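Local coordinates for protein putative peptidyl-arginine deiminase (Chlorobium tepidum, PDB 1XKN) that probably acts as an agmatine or protein-arginine deiminase, a hydrolase that converts the guanidinium group of its substrate to a ureido group, at residues G158-T171 / G216-V230. Sequence-based numbering, arbitrary orientation.
Sequences GAIDVNGAGLLLTT and GHVDDMARFVNENTV
Asp161, Asn163 and Leu169 meet Val218, Arg223 and Phe224 in a buried contact joined mostly through side chains. The α/β architecture is consistent with the pentein (α/β-propeller) fold of this deiminase family, and the contact joins two of its small mixed sheets. The hairpin of strands 160-162 and 167-171 packs against strand 222-226, an outermost strand of its own sheet. The short segments 160-162 and 222-224 run 28° from parallel, with their axes 6.5 Å apart.

Asp161 clasps the strand with both carboxylate oxygens. Its CG lies anti to the backbone N (chi1 -172°), which carries the carboxylate across to the other strand. OD1 accepts from Phe224 N at 2.7 Å. OD2 forms a salt bridge with Arg223 NE at 2.8 Å, meeting the guanidinium at its edge. Both donors stand above the carboxylate plane. Water 2 extends the clasp by linking OD2 to Phe224 O. Beyond this contact, Arg223 NH1 forms a salt bridge with Glu11, and NH2 bonds to the carbonyls of Ala287 and Phe289.

The hairpin surrounds the Phe224 ring. Asn163 CB sits over the middle of one face, 3.4 Å from the ring centroid, as a CH-pi contact. Asp161 O lies at the edge, in the ring plane. The CB atoms of Leu167 and Leu169 approach CZ and CE2 obliquely. Leu169 CD2 reaches on to Ala222 CB at 3.6 Å, while its CG touches Val218 CG2.

At the other end, Asp219 N bonds to Gly158 O at 3.2 Å. The His217 ring lies with one face against Gly158 and Ala159, and its NE2 bonds to Glu156. Thr171 OG1 bonds to Gly216 O at 2.7 Å and also caps helix 172-175 at Cys174 N.

Asn163 OD1 closes an Asx turn with Ala165 N and also accepts from Leu167 N. Its ND2 gives a nearly straight bond (173°) to an in-plane lone pair of Glu227 O, 2.8 Å away.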
ATOM      1  N   GLY A 158      -3.101   0.877   3.630  1.00  4.50           N
ATOM      2  CA  GLY A 158      -2.818   2.137   2.968  1.00  5.00           C
ATOM      3  C   GLY A 158      -2.962   3.345   3.877  1.00  4.62           C
ATOM      4  O   GLY A 158      -2.588   4.460   3.499  1.00  4.28           O
ATOM      5  N   ALA A 159      -3.495   3.127   5.075  1.00  4.03           N
ATOM      6  CA  ALA A 159      -3.693   4.206   6.034  1.00  3.34           C
ATOM      7  C   ALA A 159      -2.508   4.393   6.975  1.00  3.81           C
ATOM      8  O   ALA A 159      -2.478   5.335   7.771  1.00  3.72           O
ATOM      9  CB  ALA A 159      -4.963   3.954   6.842  1.00  3.08           C
ATOM     10  N   ILE A 160      -1.528   3.502   6.882  1.00  2.99           N
ATOM     11  CA  ILE A 160      -0.343   3.593   7.732  1.00  3.75           C
ATOM     12  C   ILE A 160       0.924   3.420   6.897  1.00  3.47           C
ATOM     13  O   ILE A 160       0.879   2.893   5.788  1.00  4.75           O
ATOM     14  CB  ILE A 160      -0.349   2.509   8.846  1.00  3.72           C
ATOM     15  CG1 ILE A 160      -0.373   1.113   8.222  1.00  5.81           C
ATOM     16  CG2 ILE A 160      -1.553   2.704   9.760  1.00  4.73           C
ATOM     17  CD1 ILE A 160      -0.120  -0.008   9.213  1.00  6.39           C
ATOM     18  N   ASP A 161       2.051   3.886   7.427  1.00  3.69           N
ATOM     19  CA  ASP A 161       3.338   3.764   6.750  1.00  3.38           C
ATOM     20  C   ASP A 161       4.407   3.774   7.837  1.00  3.40           C
ATOM     21  O   ASP A 161       4.482   4.712   8.628  1.00  3.23           O
ATOM     22  CB  ASP A 161       3.541   4.926   5.773  1.00  4.54           C
ATOM     23  CG  ASP A 161       4.771   4.747   4.901  1.00  7.58           C
ATOM     24  OD1 ASP A 161       5.866   5.170   5.319  1.00 10.83           O
ATOM     25  OD2 ASP A 161       4.637   4.166   3.804  1.00  9.48           O
ATOM     26  N   VAL A 162       5.224   2.727   7.884  1.00  3.13           N
ATOM     27  CA  VAL A 162       6.253   2.620   8.918  1.00  3.39           C
ATOM     28  C   VAL A 162       7.683   2.819   8.420  1.00  3.10           C
ATOM     29  O   VAL A 162       7.978   2.597   7.247  1.00  4.82           O
ATOM     30  CB  VAL A 162       6.166   1.249   9.636  1.00  2.81           C
ATOM     31  CG1 VAL A 162       4.771   1.055  10.212  1.00  3.83           C
ATOM     32  CG2 VAL A 162       6.495   0.119   8.661  1.00  5.83           C
ATOM     33  N   ASN A 163       8.573   3.240   9.316  1.00  4.32           N
ATOM     34  CA  ASN A 163       9.965   3.456   8.932  1.00  2.80           C
ATOM     35  C   ASN A 163      10.813   2.229   9.269  1.00  4.50           C
ATOM     36  O   ASN A 163      12.018   2.205   9.017  1.00  5.48           O
ATOM     37  CB  ASN A 163      10.523   4.714   9.616  1.00  3.31           C
ATOM     38  CG  ASN A 163      10.950   4.467  11.048  1.00  3.06           C
ATOM     39  OD1 ASN A 163      10.312   3.714  11.778  1.00  3.57           O
ATOM     40  ND2 ASN A 163      12.031   5.116  11.460  1.00  4.69           N
ATOM     41  N   GLY A 164      10.167   1.213   9.837  1.00  5.02           N
ATOM     42  CA  GLY A 164      10.854  -0.024  10.178  1.00  6.30           C
ATOM     43  C   GLY A 164      11.743   0.042  11.402  1.00  8.35           C
ATOM     44  O   GLY A 164      12.516  -0.880  11.670  1.00  9.32           O
ATOM     45  N   ALA A 165      11.634   1.129  12.158  1.00  7.07           N
ATOM     46  CA  ALA A 165      12.452   1.294  13.347  1.00  7.63           C
ATOM     47  C   ALA A 165      11.681   1.912  14.504  1.00  6.82           C
ATOM     48  O   ALA A 165      12.279   2.477  15.421  1.00  8.26           O
ATOM     49  CB  ALA A 165      13.677   2.140  13.023  1.00  9.35           C
ATOM     50  N   GLY A 166      10.355   1.823  14.458  1.00  5.00           N
ATOM     51  CA  GLY A 166       9.564   2.363  15.550  1.00  3.92           C
ATOM     52  C   GLY A 166       8.596   3.483  15.228  1.00  3.64           C
ATOM     53  O   GLY A 166       7.734   3.806  16.050  1.00  4.23           O
ATOM     54  N   LEU A 167       8.731   4.085  14.053  1.00  3.57           N
ATOM     55  CA  LEU A 167       7.836   5.165  13.665  1.00  3.45           C
ATOM     56  C   LEU A 167       6.732   4.671  12.752  1.00  3.24           C
ATOM     57  O   LEU A 167       6.932   3.761  11.948  1.00  3.51           O
ATOM     58  CB  LEU A 167       8.602   6.273  12.941  1.00  3.33           C
ATOM     59  CG  LEU A 167       9.801   6.897  13.657  1.00  4.77           C
ATOM     60  CD1 LEU A 167      10.368   8.005  12.781  1.00  4.80           C
ATOM     61  CD2 LEU A 167       9.382   7.438  15.011  1.00  4.86           C
ATOM     62  N   LEU A 168       5.557   5.275  12.892  1.00  3.83           N
ATOM     63  CA  LEU A 168       4.411   4.945  12.057  1.00  3.61           C
ATOM     64  C   LEU A 168       3.726   6.258  11.704  1.00  3.87           C
ATOM     65  O   LEU A 168       3.348   7.036  12.586  1.00  4.13           O
ATOM     66  CB  LEU A 168       3.442   4.003  12.785  1.00  4.48           C
ATOM     67  CG  LEU A 168       2.196   3.586  11.993  1.00  3.34           C
ATOM     68  CD1 LEU A 168       1.717   2.218  12.452  1.00  4.01           C
ATOM     69  CD2 LEU A 168       1.091   4.628  12.156  1.00  3.09           C
ATOM     70  N   LEU A 169       3.597   6.496  10.403  1.00  2.49           N
ATOM     71  CA  LEU A 169       2.974   7.704   9.875  1.00  2.74           C
ATOM     72  C   LEU A 169       1.537   7.389   9.466  1.00  2.56           C
ATOM     73  O   LEU A 169       1.277   6.370   8.824  1.00  3.68           O
ATOM     74  CB  LEU A 169       3.764   8.191   8.657  1.00  4.57           C
ATOM     75  CG  LEU A 169       3.370   9.521   8.022  1.00  6.77           C
ATOM     76  CD1 LEU A 169       3.679  10.648   8.995  1.00  6.35           C
ATOM     77  CD2 LEU A 169       4.133   9.727   6.716  1.00  8.70           C
ATOM     78  N   THR A 170       0.603   8.259   9.839  1.00  3.58           N
ATOM     79  CA  THR A 170      -0.803   8.051   9.494  1.00  3.81           C
ATOM     80  C   THR A 170      -1.511   9.398   9.400  1.00  4.32           C
ATOM     81  O   THR A 170      -0.862  10.443   9.437  1.00  4.57           O
ATOM     82  CB  THR A 170      -1.499   7.154  10.550  1.00  4.59           C
ATOM     83  OG1 THR A 170      -2.799   6.776  10.084  1.00  2.45           O
ATOM     84  CG2 THR A 170      -1.640   7.890  11.878  1.00  3.60           C
ATOM     85  N   THR A 171      -2.833   9.385   9.260  1.00  4.14           N
ATOM     86  CA  THR A 171      -3.575  10.640   9.183  1.00  3.49           C
ATOM     87  C   THR A 171      -4.749  10.635  10.142  1.00  3.39           C
ATOM     88  O   THR A 171      -5.377   9.600  10.383  1.00  4.30           O
ATOM     89  CB  THR A 171      -4.136  10.919   7.769  1.00  4.31           C
ATOM     90  OG1 THR A 171      -5.130   9.941   7.447  1.00  4.34           O
ATOM     91  CG2 THR A 171      -3.027  10.883   6.735  1.00  5.23           C
ATOM     92  N   GLY A 216      -8.778  10.139   3.407  1.00  6.42           N
ATOM     93  CA  GLY A 216      -7.438  10.600   3.728  1.00  6.16           C
ATOM     94  C   GLY A 216      -6.298   9.615   3.912  1.00  5.89           C
ATOM     95  O   GLY A 216      -5.448   9.831   4.770  1.00  6.25           O
ATOM     96  N   HIS A 217      -6.244   8.551   3.116  1.00  4.84           N
ATOM     97  CA  HIS A 217      -5.141   7.600   3.258  1.00  4.82           C
ATOM     98  C   HIS A 217      -3.795   8.290   3.129  1.00  4.55           C
ATOM     99  O   HIS A 217      -3.572   9.085   2.215  1.00  5.04           O
ATOM    100  CB  HIS A 217      -5.224   6.498   2.208  1.00  5.14           C
ATOM    101  CG  HIS A 217      -5.954   5.281   2.676  1.00  5.42           C
ATOM    102  ND1 HIS A 217      -6.045   4.135   1.919  1.00  6.46           N
ATOM    103  CD2 HIS A 217      -6.628   5.032   3.823  1.00  5.35           C
ATOM    104  CE1 HIS A 217      -6.745   3.229   2.579  1.00  4.88           C
ATOM    105  NE2 HIS A 217      -7.110   3.749   3.738  1.00  6.19           N
ATOM    106  N   VAL A 218      -2.890   7.959   4.038  1.00  4.56           N
ATOM    107  CA  VAL A 218      -1.567   8.550   4.034  1.00  4.42           C
ATOM    108  C   VAL A 218      -0.801   8.141   2.780  1.00  4.61           C
ATOM    109  O   VAL A 218      -0.006   8.923   2.256  1.00  4.94           O
ATOM    110  CB  VAL A 218      -0.768   8.126   5.297  1.00  3.64           C
ATOM    111  CG1 VAL A 218      -0.384   6.653   5.224  1.00  5.37           C
ATOM    112  CG2 VAL A 218       0.459   9.006   5.458  1.00  5.28           C
ATOM    113  N   ASP A 219      -1.063   6.940   2.267  1.00  3.84           N
ATOM    114  CA  ASP A 219      -0.331   6.480   1.089  1.00  5.02           C
ATOM    115  C   ASP A 219      -0.669   7.203  -0.219  1.00  4.94           C
ATOM    116  O   ASP A 219      -0.244   6.785  -1.296  1.00  3.85           O
ATOM    117  CB  ASP A 219      -0.433   4.948   0.935  1.00  2.84           C
ATOM    118  CG  ASP A 219      -1.735   4.477   0.311  1.00  5.80           C
ATOM    119  OD1 ASP A 219      -2.696   5.263   0.221  1.00  5.97           O
ATOM    120  OD2 ASP A 219      -1.792   3.288  -0.093  1.00  5.12           O
ATOM    121  N   ASP A 220      -1.430   8.290  -0.132  1.00  6.15           N
ATOM    122  CA  ASP A 220      -1.730   9.087  -1.319  1.00  6.73           C
ATOM    123  C   ASP A 220      -1.055  10.436  -1.092  1.00  6.57           C
ATOM    124  O   ASP A 220      -1.228  11.368  -1.878  1.00  6.03           O
ATOM    125  CB  ASP A 220      -3.240   9.309  -1.500  1.00  8.93           C
ATOM    126  CG  ASP A 220      -3.925   8.159  -2.217  1.00  9.20           C
ATOM    127  OD1 ASP A 220      -3.266   7.477  -3.025  1.00 10.08           O
ATOM    128  OD2 ASP A 220      -5.136   7.954  -1.985  1.00 11.84           O
HETATM  129  N   MSE A 221      -0.252  10.526  -0.033  1.00  5.28           N
HETATM  130  CA  MSE A 221       0.377  11.794   0.318  1.00  6.25           C
HETATM  131  C   MSE A 221       1.818  11.776   0.849  1.00  5.50           C
HETATM  132  O   MSE A 221       2.677  12.497   0.344  1.00  5.90           O
HETATM  133  CB  MSE A 221      -0.537  12.484   1.337  1.00  9.44           C
HETATM  134  CG  MSE A 221      -0.079  13.826   1.849  1.00 11.15           C
HETATM  135 SE   MSE A 221      -1.499  14.607   2.902  1.00 18.79          SE
HETATM  136  CE  MSE A 221      -1.583  13.282   4.301  1.00 12.70           C
ATOM    137  N   ALA A 222       2.071  10.966   1.873  1.00  4.90           N
ATOM    138  CA  ALA A 222       3.391  10.899   2.487  1.00  3.77           C
ATOM    139  C   ALA A 222       3.844   9.462   2.702  1.00  4.27           C
ATOM    140  O   ALA A 222       3.041   8.593   3.059  1.00  4.60           O
ATOM    141  CB  ALA A 222       3.375  11.650   3.809  1.00  5.41           C
ATOM    142  N   ARG A 223       5.137   9.218   2.498  1.00  4.04           N
ATOM    143  CA  ARG A 223       5.702   7.873   2.628  1.00  3.70           C
ATOM    144  C   ARG A 223       7.142   7.874   3.142  1.00  3.65           C
ATOM    145  O   ARG A 223       7.941   8.731   2.775  1.00  3.65           O
ATOM    146  CB  ARG A 223       5.708   7.186   1.256  1.00  4.19           C
ATOM    147  CG  ARG A 223       4.363   7.085   0.548  1.00  4.40           C
ATOM    148  CD  ARG A 223       3.525   5.955   1.125  1.00  4.36           C
ATOM    149  NE  ARG A 223       4.260   4.695   1.120  1.00  3.73           N
ATOM    150  CZ  ARG A 223       4.502   3.969   0.034  1.00  5.53           C
ATOM    151  NH1 ARG A 223       5.191   2.842   0.130  1.00  6.16           N
ATOM    152  NH2 ARG A 223       4.037   4.360  -1.142  1.00  4.09           N
ATOM    153  N   PHE A 224       7.478   6.909   3.991  1.00  3.52           N
ATOM    154  CA  PHE A 224       8.855   6.796   4.458  1.00  2.76           C
ATOM    155  C   PHE A 224       9.629   6.189   3.286  1.00  2.70           C
ATOM    156  O   PHE A 224       9.112   5.307   2.603  1.00  4.16           O
ATOM    157  CB  PHE A 224       8.958   5.851   5.662  1.00  3.77           C
ATOM    158  CG  PHE A 224       8.783   6.528   6.987  1.00  2.75           C
ATOM    159  CD1 PHE A 224       9.746   7.420   7.456  1.00  2.88           C
ATOM    160  CD2 PHE A 224       7.649   6.293   7.757  1.00  2.75           C
ATOM    161  CE1 PHE A 224       9.580   8.073   8.674  1.00  2.25           C
ATOM    162  CE2 PHE A 224       7.475   6.938   8.971  1.00  2.40           C
ATOM    163  CZ  PHE A 224       8.442   7.831   9.434  1.00  2.19           C
ATOM    164  N   VAL A 225      10.846   6.671   3.034  1.00  4.52           N
ATOM    165  CA  VAL A 225      11.675   6.124   1.957  1.00  4.65           C
ATOM    166  C   VAL A 225      12.902   5.468   2.584  1.00  5.38           C
ATOM    167  O   VAL A 225      13.562   4.635   1.965  1.00  6.15           O
ATOM    168  CB  VAL A 225      12.121   7.198   0.926  1.00  5.93           C
ATOM    169  CG1 VAL A 225      10.934   7.610   0.063  1.00  9.28           C
ATOM    170  CG2 VAL A 225      12.715   8.400   1.635  1.00  8.00           C
ATOM    171  N   ASN A 226      13.206   5.877   3.810  1.00  2.62           N
ATOM    172  CA  ASN A 226      14.288   5.301   4.599  1.00  3.13           C
ATOM    173  C   ASN A 226      14.010   5.624   6.064  1.00  4.07           C
ATOM    174  O   ASN A 226      13.037   6.313   6.381  1.00  4.32           O
ATOM    175  CB  ASN A 226      15.686   5.784   4.152  1.00  5.51           C
ATOM    176  CG  ASN A 226      15.909   7.266   4.355  1.00  3.45           C
ATOM    177  OD1 ASN A 226      15.799   7.780   5.463  1.00  5.55           O
ATOM    178  ND2 ASN A 226      16.245   7.961   3.271  1.00  8.69           N
ATOM    179  N   GLU A 227      14.848   5.109   6.951  1.00  4.36           N
ATOM    180  CA  GLU A 227      14.685   5.283   8.388  1.00  8.30           C
ATOM    181  C   GLU A 227      14.354   6.687   8.891  1.00  7.52           C
ATOM    182  O   GLU A 227      13.577   6.841   9.837  1.00  6.33           O
ATOM    183  CB  GLU A 227      15.940   4.766   9.088  1.00 10.49           C
ATOM    184  CG  GLU A 227      15.735   4.324  10.516  1.00 16.58           C
ATOM    185  CD  GLU A 227      16.791   3.327  10.951  1.00 16.33           C
ATOM    186  OE1 GLU A 227      17.968   3.722  11.100  1.00 23.46           O
ATOM    187  OE2 GLU A 227      16.444   2.140  11.116  1.00 18.29           O
ATOM    188  N   ASN A 228      14.938   7.711   8.279  1.00  6.81           N
ATOM    189  CA  ASN A 228      14.673   9.072   8.730  1.00  6.58           C
ATOM    190  C   ASN A 228      14.255  10.039   7.633  1.00  5.54           C
ATOM    191  O   ASN A 228      14.379  11.252   7.793  1.00  5.28           O
ATOM    192  CB  ASN A 228      15.894   9.621   9.488  1.00  9.13           C
ATOM    193  CG  ASN A 228      17.165   9.630   8.652  1.00 12.03           C
ATOM    194  OD1 ASN A 228      18.271   9.710   9.195  1.00 19.22           O
ATOM    195  ND2 ASN A 228      17.021   9.560   7.336  1.00  9.73           N
ATOM    196  N   THR A 229      13.730   9.512   6.530  1.00  3.40           N
ATOM    197  CA  THR A 229      13.310  10.376   5.432  1.00  3.33           C
ATOM    198  C   THR A 229      11.888  10.109   4.959  1.00  3.59           C
ATOM    199  O   THR A 229      11.511   8.968   4.693  1.00  4.72           O
ATOM    200  CB  THR A 229      14.263  10.247   4.228  1.00  3.83           C
ATOM    201  OG1 THR A 229      15.603  10.528   4.653  1.00  4.24           O
ATOM    202  CG2 THR A 229      13.871  11.232   3.134  1.00  4.93           C
ATOM    203  N   VAL A 230      11.104  11.177   4.861  1.00  3.61           N
ATOM    204  CA  VAL A 230       9.728  11.083   4.407  1.00  4.58           C
ATOM    205  C   VAL A 230       9.549  11.886   3.130  1.00  5.84           C
ATOM    206  O   VAL A 230       9.999  13.031   3.041  1.00  5.07           O
ATOM    207  CB  VAL A 230       8.742  11.643   5.456  1.00  3.74           C
ATOM    208  CG1 VAL A 230       7.316  11.619   4.907  1.00  3.50           C
ATOM    209  CG2 VAL A 230       8.823  10.825   6.729  1.00  6.03           C
TER
HETATM  210  O   HOH W   1      -4.110   7.339   6.645  1.00  5.24           O
HETATM  211  O   HOH W   2       7.079   3.342   2.795  1.00  4.38           O
HETATM  212  O   HOH W   3      14.375   0.869   9.346  1.00 13.50           O